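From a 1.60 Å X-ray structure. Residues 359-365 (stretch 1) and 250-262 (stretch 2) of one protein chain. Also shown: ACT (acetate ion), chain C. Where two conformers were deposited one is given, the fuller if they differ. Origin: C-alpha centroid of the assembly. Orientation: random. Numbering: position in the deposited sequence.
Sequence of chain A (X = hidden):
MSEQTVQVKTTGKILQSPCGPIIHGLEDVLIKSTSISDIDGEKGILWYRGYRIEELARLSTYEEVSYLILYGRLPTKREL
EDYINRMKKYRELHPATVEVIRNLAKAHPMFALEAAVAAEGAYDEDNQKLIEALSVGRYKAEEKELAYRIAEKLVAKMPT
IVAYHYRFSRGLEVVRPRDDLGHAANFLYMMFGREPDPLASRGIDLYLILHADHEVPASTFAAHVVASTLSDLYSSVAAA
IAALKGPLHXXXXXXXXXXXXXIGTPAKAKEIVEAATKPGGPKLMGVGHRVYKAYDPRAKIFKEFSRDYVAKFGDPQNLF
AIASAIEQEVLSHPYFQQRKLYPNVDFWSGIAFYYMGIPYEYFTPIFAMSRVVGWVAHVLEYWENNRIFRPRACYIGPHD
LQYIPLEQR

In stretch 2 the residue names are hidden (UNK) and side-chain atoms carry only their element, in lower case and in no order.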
ATOM      1  N   PRO A 359     -24.612   3.380  -7.712  1.00  9.63           N
ATOM      2  CA  PRO A 359     -23.911   3.067  -8.961  1.00 10.11           C
ATOM      3  C   PRO A 359     -22.865   1.962  -8.773  1.00  9.76           C
ATOM      4  O   PRO A 359     -22.275   1.826  -7.704  1.00  9.14           O
ATOM      5  CB  PRO A 359     -23.262   4.400  -9.354  1.00  9.03           C
ATOM      6  CG  PRO A 359     -24.016   5.418  -8.618  1.00 10.19           C
ATOM      7  CD  PRO A 359     -24.409   4.775  -7.315  1.00 10.23           C
ATOM      8  N   TYR A 360     -22.591   1.219  -9.834  1.00  9.35           N
ATOM      9  CA  TYR A 360     -21.650   0.112  -9.759  1.00  7.69           C
ATOM     10  C   TYR A 360     -20.298   0.515  -9.184  1.00  8.48           C
ATOM     11  O   TYR A 360     -19.677  -0.260  -8.438  1.00  7.84           O
ATOM     12  CB  TYR A 360     -21.366  -0.436 -11.154  1.00 10.62           C
ATOM     13  CG  TYR A 360     -22.525  -1.130 -11.812  1.00  9.24           C
ATOM     14  CD1 TYR A 360     -23.111  -2.237 -11.219  1.00 11.87           C
ATOM     15  CD2 TYR A 360     -22.909  -0.793 -13.096  1.00 12.38           C
ATOM     16  CE1 TYR A 360     -24.121  -2.942 -11.858  1.00 11.98           C
ATOM     17  CE2 TYR A 360     -23.924  -1.489 -13.744  1.00 13.52           C
ATOM     18  CZ  TYR A 360     -24.517  -2.564 -13.124  1.00 12.24           C
ATOM     19  OH  TYR A 360     -25.539  -3.256 -13.755  1.00 14.61           O
ATOM     20  N   GLU A 361     -19.807   1.677  -9.590  1.00  9.59           N
ATOM     21  CA  GLU A 361     -18.489   2.133  -9.170  0.50 10.40           C
ATOM     22  C   GLU A 361     -18.394   2.397  -7.668  1.00  5.35           C
ATOM     23  O   GLU A 361     -17.294   2.564  -7.145  1.00  8.88           O
ATOM     24  CB  GLU A 361     -18.039   3.353  -9.974  0.50 10.56           C
ATOM     25  CG  GLU A 361     -18.916   4.597  -9.856  0.50 14.90           C
ATOM     26  CD  GLU A 361     -20.092   4.668 -10.843  0.50 13.95           C
ATOM     27  OE1 GLU A 361     -20.472   3.659 -11.483  0.50 12.60           O
ATOM     28  OE2 GLU A 361     -20.640   5.786 -10.977  0.50 25.99           O
ATOM     29  N   TYR A 362     -19.541   2.414  -6.986  1.00  6.21           N
ATOM     30  CA  TYR A 362     -19.562   2.592  -5.519  1.00  6.91           C
ATOM     31  C   TYR A 362     -19.654   1.264  -4.771  1.00  7.26           C
ATOM     32  O   TYR A 362     -19.587   1.233  -3.545  1.00  7.20           O
ATOM     33  CB  TYR A 362     -20.632   3.584  -5.066  1.00  5.71           C
ATOM     34  CG  TYR A 362     -20.284   4.993  -5.473  1.00  8.29           C
ATOM     35  CD1 TYR A 362     -19.454   5.789  -4.673  1.00  8.67           C
ATOM     36  CD2 TYR A 362     -20.607   5.468  -6.732  1.00  8.65           C
ATOM     37  CE1 TYR A 362     -19.056   7.026  -5.078  1.00  7.02           C
ATOM     38  CE2 TYR A 362     -20.185   6.701  -7.159  1.00 10.10           C
ATOM     39  CZ  TYR A 362     -19.379   7.476  -6.341  1.00  9.54           C
ATOM     40  OH  TYR A 362     -18.944   8.712  -6.771  1.00  9.57           O
ATOM     41  N   PHE A 363     -19.773   0.150  -5.490  1.00  6.57           N
ATOM     42  CA  PHE A 363     -19.854  -1.162  -4.840  1.00  8.29           C
ATOM     43  C   PHE A 363     -18.592  -1.452  -4.035  1.00  7.02           C
ATOM     44  O   PHE A 363     -18.666  -1.851  -2.860  1.00  7.62           O
ATOM     45  CB  PHE A 363     -20.056  -2.286  -5.876  1.00  8.37           C
ATOM     46  CG  PHE A 363     -21.466  -2.399  -6.412  1.00  8.79           C
ATOM     47  CD1 PHE A 363     -22.329  -1.308  -6.433  1.00  9.09           C
ATOM     48  CD2 PHE A 363     -21.868  -3.573  -7.053  1.00  6.69           C
ATOM     49  CE1 PHE A 363     -23.616  -1.423  -6.975  1.00  9.88           C
ATOM     50  CE2 PHE A 363     -23.143  -3.681  -7.590  1.00  8.16           C
ATOM     51  CZ  PHE A 363     -24.007  -2.609  -7.548  1.00  9.23           C
ATOM     52  N   THR A 364     -17.431  -1.289  -4.663  1.00  6.85           N
ATOM     53  CA  THR A 364     -16.169  -1.566  -3.963  1.00  8.43           C
ATOM     54  C   THR A 364     -15.911  -0.560  -2.841  1.00  7.28           C
ATOM     55  O   THR A 364     -15.499  -0.960  -1.758  1.00  7.68           O
ATOM     56  CB  THR A 364     -15.011  -1.736  -4.934  1.00  9.29           C
ATOM     57  OG1 THR A 364     -15.333  -2.827  -5.818  1.00 11.09           O
ATOM     58  CG2 THR A 364     -13.731  -2.071  -4.159  1.00 11.34           C
ATOM     59  N   PRO A 365     -16.201   0.735  -3.069  1.00  7.07           N
ATOM     60  CA  PRO A 365     -16.131   1.666  -1.949  1.00  6.15           C
ATOM     61  C   PRO A 365     -16.967   1.225  -0.737  1.00  6.58           C
ATOM     62  O   PRO A 365     -16.526   1.360   0.403  1.00  7.09           O
ATOM     63  CB  PRO A 365     -16.641   2.963  -2.554  1.00  6.30           C
ATOM     64  CG  PRO A 365     -16.085   2.908  -3.948  1.00  7.44           C
ATOM     65  CD  PRO A 365     -16.228   1.461  -4.359  1.00  7.96           C
ATOM     66  N   UNK A 250     -11.789  -7.344  -6.389  1.00 16.82           N
ATOM     67  CA  UNK A 250     -13.215  -7.036  -6.363  1.00 18.52           C
ATOM     68  C   UNK A 250     -13.773  -6.838  -7.748  1.00 23.69           C
ATOM     69  O   UNK A 250     -13.032  -6.860  -8.726  1.00 20.01           O
ATOM     70  N   UNK A 251     -15.082  -6.623  -7.825  1.00 19.05           N
ATOM     71  CA  UNK A 251     -15.747  -6.434  -9.109  1.00 20.37           C
ATOM     72  C   UNK A 251     -16.742  -7.538  -9.413  1.00 18.02           C
ATOM     73  O   UNK A 251     -17.665  -7.343 -10.195  1.00 14.38           O
ATOM     74  N   UNK A 252     -16.597  -8.675  -8.739  1.00 16.15           N
ATOM     75  CA  UNK A 252     -17.450  -9.825  -8.986  1.00 17.97           C
ATOM     76  C   UNK A 252     -18.934  -9.543  -8.732  1.00 13.38           C
ATOM     77  O   UNK A 252     -19.793  -9.983  -9.504  1.00 12.34           O
ATOM     78  c   UNK A 252     -16.981 -11.024  -8.159  1.00 18.79           C
ATOM     79  N   UNK A 253     -19.256  -8.810  -7.669  1.00 11.05           N
ATOM     80  CA  UNK A 253     -20.672  -8.569  -7.395  1.00 10.23           C
ATOM     81  C   UNK A 253     -21.303  -7.651  -8.435  1.00 14.80           C
ATOM     82  O   UNK A 253     -22.460  -7.832  -8.796  1.00 13.19           O
ATOM     83  n   UNK A 253     -20.976  -6.329  -4.393  1.00 16.07           N
ATOM     84  c   UNK A 253     -20.491  -6.804  -5.537  1.00 13.33           C
ATOM     85  o   UNK A 253     -19.686  -6.173  -6.232  1.00 12.84           O
ATOM     86  c   UNK A 253     -20.980  -8.188  -5.931  1.00 13.59           C
ATOM     87  N   UNK A 254     -20.509  -6.729  -8.972  1.00  8.60           N
ATOM     88  CA  UNK A 254     -20.949  -5.876 -10.060  1.00  9.00           C
ATOM     89  C   UNK A 254     -21.113  -6.717 -11.331  1.00 10.98           C
ATOM     90  O   UNK A 254     -22.118  -6.618 -12.022  1.00 10.70           O
ATOM     91  c   UNK A 254     -19.106  -3.049 -12.070  1.00 20.49           C
ATOM     92  o   UNK A 254     -19.111  -2.593 -13.240  1.00 17.73           O
ATOM     93  o   UNK A 254     -18.296  -2.664 -11.201  1.00 17.26           O
ATOM     94  c   UNK A 254     -19.933  -4.757 -10.340  1.00 10.46           C
ATOM     95  c   UNK A 254     -20.137  -4.111 -11.709  1.00 11.77           C
ATOM     96  N   UNK A 255     -20.117  -7.553 -11.631  1.00 10.78           N
ATOM     97  CA  UNK A 255     -20.174  -8.354 -12.850  0.50 12.26           C
ATOM     98  C   UNK A 255     -21.316  -9.356 -12.814  1.00 10.50           C
ATOM     99  O   UNK A 255     -21.932  -9.631 -13.857  1.00 12.35           O
ATOM    100  c   UNK A 255     -17.683  -8.028 -13.339  0.50 14.79           C
ATOM    101  c   UNK A 255     -18.715  -7.513 -15.880  0.50 22.01           C
ATOM    102  c   UNK A 255     -18.834  -9.027 -13.130  0.50 15.22           C
ATOM    103  s   UNK A 255     -18.097  -6.650 -14.434  0.50 22.77           S
ATOM    104  N   UNK A 256     -21.614  -9.893 -11.629  1.00 10.08           N
ATOM    105  CA  UNK A 256     -22.740 -10.825 -11.489  1.00  9.30           C
ATOM    106  C   UNK A 256     -24.021 -10.116 -11.927  1.00  7.47           C
ATOM    107  O   UNK A 256     -24.795 -10.652 -12.719  1.00 11.10           O
ATOM    108  c   UNK A 256     -22.868 -11.311 -10.048  1.00 12.24           C
ATOM    109  N   UNK A 257     -24.240  -8.901 -11.419  1.00  8.36           N
ATOM    110  CA  UNK A 257     -25.429  -8.120 -11.773  1.00  9.33           C
ATOM    111  C   UNK A 257     -25.489  -7.785 -13.258  1.00  7.18           C
ATOM    112  O   UNK A 257     -26.520  -7.977 -13.891  1.00 11.14           O
ATOM    113  c   UNK A 257     -25.578  -6.856 -10.906  1.00 12.05           C
ATOM    114  c   UNK A 257     -26.617  -5.903 -11.492  1.00  9.33           C
ATOM    115  c   UNK A 257     -25.949  -7.261  -9.483  1.00 14.91           C
ATOM    116  N   UNK A 258     -24.389  -7.297 -13.820  1.00  8.64           N
ATOM    117  CA  UNK A 258     -24.359  -7.034 -15.256  1.00  7.80           C
ATOM    118  C   UNK A 258     -24.693  -8.306 -16.040  1.00  9.34           C
ATOM    119  O   UNK A 258     -25.350  -8.241 -17.060  1.00 11.47           O
ATOM    120  n   UNK A 258     -22.089  -2.321 -16.944  1.00 24.71           N
ATOM    121  n   UNK A 258     -20.837  -1.114 -15.443  1.00 24.60           N
ATOM    122  c   UNK A 258     -21.284  -2.281 -15.888  1.00 21.93           C
ATOM    123  c   UNK A 258     -22.987  -6.532 -15.682  1.00 11.56           C
ATOM    124  n   UNK A 258     -20.937  -3.399 -15.262  1.00 17.47           N
ATOM    125  c   UNK A 258     -21.309  -4.734 -15.690  1.00 17.25           C
ATOM    126  c   UNK A 258     -22.650  -5.159 -15.161  1.00 11.60           C
ATOM    127  N   UNK A 259     -24.190  -9.450 -15.585  1.00 10.34           N
ATOM    128  CA  UNK A 259     -24.475 -10.720 -16.235  0.50  2.00           C
ATOM    129  C   UNK A 259     -25.938 -11.076 -16.143  1.00 11.43           C
ATOM    130  O   UNK A 259     -26.518 -11.573 -17.119  1.00 12.92           O
ATOM    131  n   UNK A 259     -21.400 -12.720 -15.539  0.50 11.83           N
ATOM    132  c   UNK A 259     -23.649 -11.855 -15.648  0.50  5.25           C
ATOM    133  o   UNK A 259     -21.818 -11.024 -16.953  0.50  9.97           O
ATOM    134  c   UNK A 259     -22.197 -11.806 -16.079  0.50  7.18           C
ATOM    135  N   UNK A 260     -26.540 -10.883 -14.969  1.00  9.41           N
ATOM    136  CA  UNK A 260     -27.958 -11.187 -14.817  1.00 10.27           C
ATOM    137  C   UNK A 260     -28.758 -10.302 -15.766  1.00 10.96           C
ATOM    138  O   UNK A 260     -29.720 -10.763 -16.372  1.00 12.92           O
ATOM    139  c   UNK A 260     -26.484 -13.382 -10.372  1.00  8.06           C
ATOM    140  c   UNK A 260     -28.467 -11.007 -13.374  1.00 11.15           C
ATOM    141  c   UNK A 260     -26.847 -12.086 -10.087  1.00 10.19           C
ATOM    142  c   UNK A 260     -26.764 -13.936 -11.607  1.00  9.36           C
ATOM    143  o   UNK A 260     -25.819 -14.142  -9.436  1.00 11.32           O
ATOM    144  c   UNK A 260     -27.500 -11.325 -11.055  1.00  8.54           C
ATOM    145  c   UNK A 260     -27.740 -11.835 -12.336  1.00  6.18           C
ATOM    146  c   UNK A 260     -27.401 -13.159 -12.580  1.00  8.11           C
ATOM    147  N   UNK A 261     -28.362  -9.038 -15.896  1.00 11.62           N
ATOM    148  CA  UNK A 261     -29.068  -8.128 -16.800  1.00 11.30           C
ATOM    149  C   UNK A 261     -28.980  -8.617 -18.240  1.00 14.64           C
ATOM    150  O   UNK A 261     -29.957  -8.536 -18.991  1.00 15.65           O
ATOM    151  c   UNK A 261     -30.385  -5.702 -15.279  1.00 13.62           C
ATOM    152  c   UNK A 261     -28.047  -4.719 -15.244  1.00 14.29           C
ATOM    153  c   UNK A 261     -28.874  -5.995 -15.382  1.00 15.24           C
ATOM    154  c   UNK A 261     -28.522  -6.708 -16.688  1.00 16.64           C
ATOM    155  N   UNK A 262     -27.815  -9.114 -18.628  1.00 11.60           N
ATOM    156  CA  UNK A 262     -27.608  -9.607 -19.997  1.00 14.56           C
ATOM    157  C   UNK A 262     -28.402 -10.886 -20.239  1.00 16.45           C
ATOM    158  O   UNK A 262     -29.050 -11.038 -21.276  1.00 15.63           O
ATOM    159  o   UNK A 262     -23.910 -10.603 -23.094  1.00 59.45           O
ATOM    160  c   UNK A 262     -24.312 -10.440 -21.919  1.00 44.41           C
ATOM    161  o   UNK A 262     -23.538 -10.409 -20.934  1.00 57.12           O
ATOM    162  c   UNK A 262     -26.126  -9.859 -20.250  1.00 18.10           C
ATOM    163  c   UNK A 262     -25.804 -10.268 -21.683  1.00 28.11           C
TER
HETATM  164  C   ACT C 902     -25.130   1.652 -12.537  1.00 30.14           C
HETATM  165  O   ACT C 902     -24.035   2.145 -12.161  1.00 18.87           O
HETATM  166  OXT ACT C 902     -25.485   1.916 -13.710  1.00 28.98           O
HETATM  167  CH3 ACT C 902     -25.968   0.777 -11.646  1.00 23.16           C
HETATM  168  O   HOH W   1     -19.443  -4.501  -2.881  1.00 13.87           O
HETATM  169  O   HOH W   2     -17.515  -4.883  -7.013  1.00 21.23           O

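Position 250 has no side-chain atoms, so it is glycine, G250. An ideal CB would point toward stretch 1 and lie 3.5 Å from T364 OG1, where there is room for it; the contact therefore does not demand glycine here. Position 251 is equally bare, its N 4.3 Å from T364 OG1, and at its phi of 116° and psi of -20° a CB would be jammed against the carbonyl O of the residue before. Glycine, G251, suits this N-cap position.

Position 252 has one carbon, out of reach of stretch 1: alanine, A252, whose small side chain fits readily into the helix's first turn. Position 253 carries two carbons, the second bearing one nitrogen and one oxygen; the oxygen sits at the edge of the F363 ring, 3.5 Å from F363 CD2. This is asparagine. The amide of N253 offers both a donor and an acceptor: ND2 donates to water 1 (2.8 Å), which donates to F363 O (2.8 Å), while OD1 accepts from water 2 (2.6 Å), itself hydrogen-bonded to T364 OG1 (3.2 Å).

Position 254 has three carbons in a row, the second 3.5 Å from Y360 CD1 and the third carrying two oxygens: glutamate, E254, whose extended chain packs its CG against the ring. At 255 an unbranched chain of two carbons, sulfur and carbon identifies methionine; M255 points away, so this contact does not constrain it. Position 256, with a single carbon, is alanine, A256, buried but out of reach.

Position 257 points toward stretch 1 with one carbon carrying two more; one of these meets the Y360 ring edge, 3.9 Å from Y360 CE1 and 3.6 Å from Y360 OH. The fork is valine, V257, offering apolar carbon. Position 258 shows three carbons, a nitrogen, then a carbon bearing two nitrogens, one 3.1 Å from Y360 CD2, the planar end over a ring face: arginine. The salt bridge from R258 NE to E254 OE2, 2.8 Å, joins residues one helical turn apart and steadies the guanidinium.

Position 259 repeats the amide pattern of asparagine, N259, without touching stretch 1. At 260 a carbon leads to a six-carbon ring bearing oxygen: tyrosine, Y260, also out of reach. Position 261 points toward stretch 1 with four carbons forked at the second, one 3.3 Å from Y360 OH: leucine, L261, again apolar. Three carbons ending in two oxygens make 262 glutamate, E262, exposed and clear of the contact.

The contact centres on Y360, with R258 over one ring face and the acetate methyl over the other. No direct hydrogen bond crosses between the stretches; packing around Y360 makes most of the contact, while waters link N253 to F363 and T364.

Stretch 2 (250-262) GGANEMAVRNYLE
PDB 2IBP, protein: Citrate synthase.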